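Local coordinates for protein bacterioferritin (PDB 1JGC) that stores iron as a haem-containing shell of 24 subunits, oxidising Fe(2+) at ferroxidase centres and holding the ferric mineral in its central cavity, at the interface of chains A and B. Numbering follows the deposited sequence. Chains: chain A/B, bacterioferritin.

The interface of chains A and B. Residues chain A 157-158; chain B 39-40, 43, 87, 133, 137, 149, 153.
A:Met157, close to the C-terminus of its subunit, puts its side chain among B:Met40, B:Leu87, B:Phe133 and B:Phe149, and illustrates how a ferritin-like shell can join subunits by seating one flexible thioether in a neighbour's helical bundle. The chain runs out extended as far as the sulfur and then bends (chi3 70°), which brings the terminal methyl CE to the rim of B:Phe133, 3.3 Å from CE2, the two side chains crossing at about a right angle. B:Met40 instead lies alongside, pointing the same way, its CG 3.7 Å from SD of A:Met157. B:Leu87 CD2 comes to the side of the same methyl, 4.0 Å from CE, and B:Phe149 offers its ring tip CZ to the sulfur. The amide oxygen OE1 of B:Gln137 faces CG of A:Met157, while the aliphatic chain of B:Lys43, CB to CD, runs past the backbone O of A:Met157. B:Phe133 is itself flanked, with B:Gln137 CG over one face and B:Lys43 CE over the other, both toward the rim. A polar contact across the interface is made by B:Asn153: its side-chain carbonyl OD1 accepts the backbone N-H of A:Met157 at 2.8 Å, nearly straight and in the carbonyl plane. An alanine at B:Asn153 would probably leave this N-H without its mate and the incoming segment less firmly placed. A:Asp158 passes aslant over B:Lys39, its carboxylate near CB and CG; A:Asp158 OD1 and the side-chain nitrogen NZ of B:Lys39 are 5.6 Å apart, so the opposite charges expected here are not in contact. Within chain B, B:Asn153 ND2 lies over the rim of one face of the B:Phe149 ring and donates, tilted 26° from the carbonyl plane, to that residue's backbone O at 3.2 Å.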
loop_
_atom_site.group_PDB
_atom_site.type_symbol
_atom_site.label_atom_id
_atom_site.label_comp_id
_atom_site.label_asym_id
_atom_site.label_seq_id
_atom_site.Cartn_x
_atom_site.Cartn_y
_atom_site.Cartn_z
ATOM N N MET A 157 27.293 -23.631 -20.540
ATOM C CA MET A 157 27.249 -24.694 -19.540
ATOM C C MET A 157 26.500 -24.332 -18.260
ATOM O O MET A 157 26.022 -25.220 -17.558
ATOM C CB MET A 157 28.662 -25.135 -19.170
ATOM C CG MET A 157 29.371 -25.912 -20.246
ATOM S SD MET A 157 30.867 -26.705 -19.608
ATOM C CE MET A 157 30.181 -27.958 -18.552
ATOM N N ASP A 158 26.402 -23.040 -17.955
ATOM C CA ASP A 158 25.723 -22.581 -16.740
ATOM C C ASP A 158 24.292 -22.108 -17.017
ATOM O O ASP A 158 23.725 -21.353 -16.229
ATOM C CB ASP A 158 26.502 -21.422 -16.117
ATOM C CG ASP A 158 26.361 -20.132 -16.916
ATOM O OD1 ASP A 158 26.114 -20.209 -18.140
ATOM O OD2 ASP A 158 26.502 -19.036 -16.331
ATOM N N LYS B 39 31.465 -19.106 -17.461
ATOM C CA LYS B 39 30.245 -19.896 -17.551
ATOM C C LYS B 39 30.505 -21.374 -17.363
ATOM O O LYS B 39 29.683 -22.096 -16.795
ATOM C CB LYS B 39 29.553 -19.618 -18.880
ATOM C CG LYS B 39 29.306 -18.146 -19.055
ATOM C CD LYS B 39 28.543 -17.825 -20.297
ATOM C CE LYS B 39 28.266 -16.338 -20.353
ATOM N NZ LYS B 39 27.519 -16.002 -21.588
ATOM N N MET B 40 31.658 -21.823 -17.833
ATOM C CA MET B 40 32.029 -23.219 -17.675
ATOM C C MET B 40 32.380 -23.413 -16.199
ATOM O O MET B 40 32.051 -24.428 -15.584
ATOM C CB MET B 40 33.227 -23.523 -18.576
ATOM C CG MET B 40 33.816 -24.895 -18.443
ATOM S SD MET B 40 35.031 -25.219 -19.776
ATOM C CE MET B 40 34.749 -26.972 -20.001
ATOM N N LYS B 43 29.404 -23.852 -13.696
ATOM C CA LYS B 43 28.800 -25.171 -13.746
ATOM C C LYS B 43 29.616 -26.134 -12.880
ATOM O O LYS B 43 29.050 -26.927 -12.120
ATOM C CB LYS B 43 28.717 -25.669 -15.189
ATOM C CG LYS B 43 27.975 -26.979 -15.342
ATOM C CD LYS B 43 26.589 -26.915 -14.734
ATOM C CE LYS B 43 25.867 -28.256 -14.857
ATOM N NZ LYS B 43 24.557 -28.270 -14.113
ATOM N N LEU B 87 36.470 -31.781 -19.212
ATOM C CA LEU B 87 35.205 -32.451 -19.472
ATOM C C LEU B 87 35.481 -33.949 -19.501
ATOM O O LEU B 87 34.716 -34.741 -18.949
ATOM C CB LEU B 87 34.627 -32.008 -20.811
ATOM C CG LEU B 87 34.163 -30.559 -20.904
ATOM C CD1 LEU B 87 33.642 -30.276 -22.294
ATOM C CD2 LEU B 87 33.081 -30.311 -19.865
ATOM N N PHE B 133 24.682 -34.725 -19.314
ATOM C CA PHE B 133 25.122 -33.351 -19.506
ATOM C C PHE B 133 26.530 -33.258 -20.117
ATOM O O PHE B 133 26.733 -32.562 -21.118
ATOM C CB PHE B 133 25.088 -32.621 -18.166
ATOM C CG PHE B 133 25.682 -31.259 -18.214
ATOM C CD1 PHE B 133 24.978 -30.203 -18.774
ATOM C CD2 PHE B 133 26.977 -31.041 -17.745
ATOM C CE1 PHE B 133 25.556 -28.942 -18.869
ATOM C CE2 PHE B 133 27.565 -29.783 -17.836
ATOM C CZ PHE B 133 26.854 -28.729 -18.400
ATOM N N GLN B 137 27.807 -31.804 -23.668
ATOM C CA GLN B 137 28.790 -30.732 -23.742
ATOM C C GLN B 137 30.005 -31.109 -24.572
ATOM O O GLN B 137 30.537 -30.280 -25.298
ATOM C CB GLN B 137 29.219 -30.305 -22.340
ATOM C CG GLN B 137 28.171 -29.469 -21.637
ATOM C CD GLN B 137 27.708 -28.308 -22.498
ATOM O OE1 GLN B 137 28.521 -27.523 -22.973
ATOM N NE2 GLN B 137 26.401 -28.197 -22.709
ATOM N N PHE B 149 33.623 -23.058 -28.707
ATOM C CA PHE B 149 33.138 -23.492 -27.409
ATOM C C PHE B 149 33.629 -22.550 -26.322
ATOM O O PHE B 149 32.887 -22.210 -25.406
ATOM C CB PHE B 149 33.620 -24.905 -27.098
ATOM C CG PHE B 149 33.041 -25.475 -25.837
ATOM C CD1 PHE B 149 31.825 -26.147 -25.858
ATOM C CD2 PHE B 149 33.706 -25.330 -24.623
ATOM C CE1 PHE B 149 31.280 -26.669 -24.690
ATOM C CE2 PHE B 149 33.171 -25.846 -23.454
ATOM C CZ PHE B 149 31.958 -26.518 -23.484
ATOM N N ASN B 153 31.366 -20.071 -23.688
ATOM C CA ASN B 153 31.462 -20.182 -22.246
ATOM C C ASN B 153 32.363 -19.171 -21.567
ATOM O O ASN B 153 32.694 -19.319 -20.391
ATOM C CB ASN B 153 31.882 -21.604 -21.901
ATOM C CG ASN B 153 30.754 -22.589 -22.112
ATOM O OD1 ASN B 153 29.824 -22.657 -21.300
ATOM N ND2 ASN B 153 30.805 -23.335 -23.216
#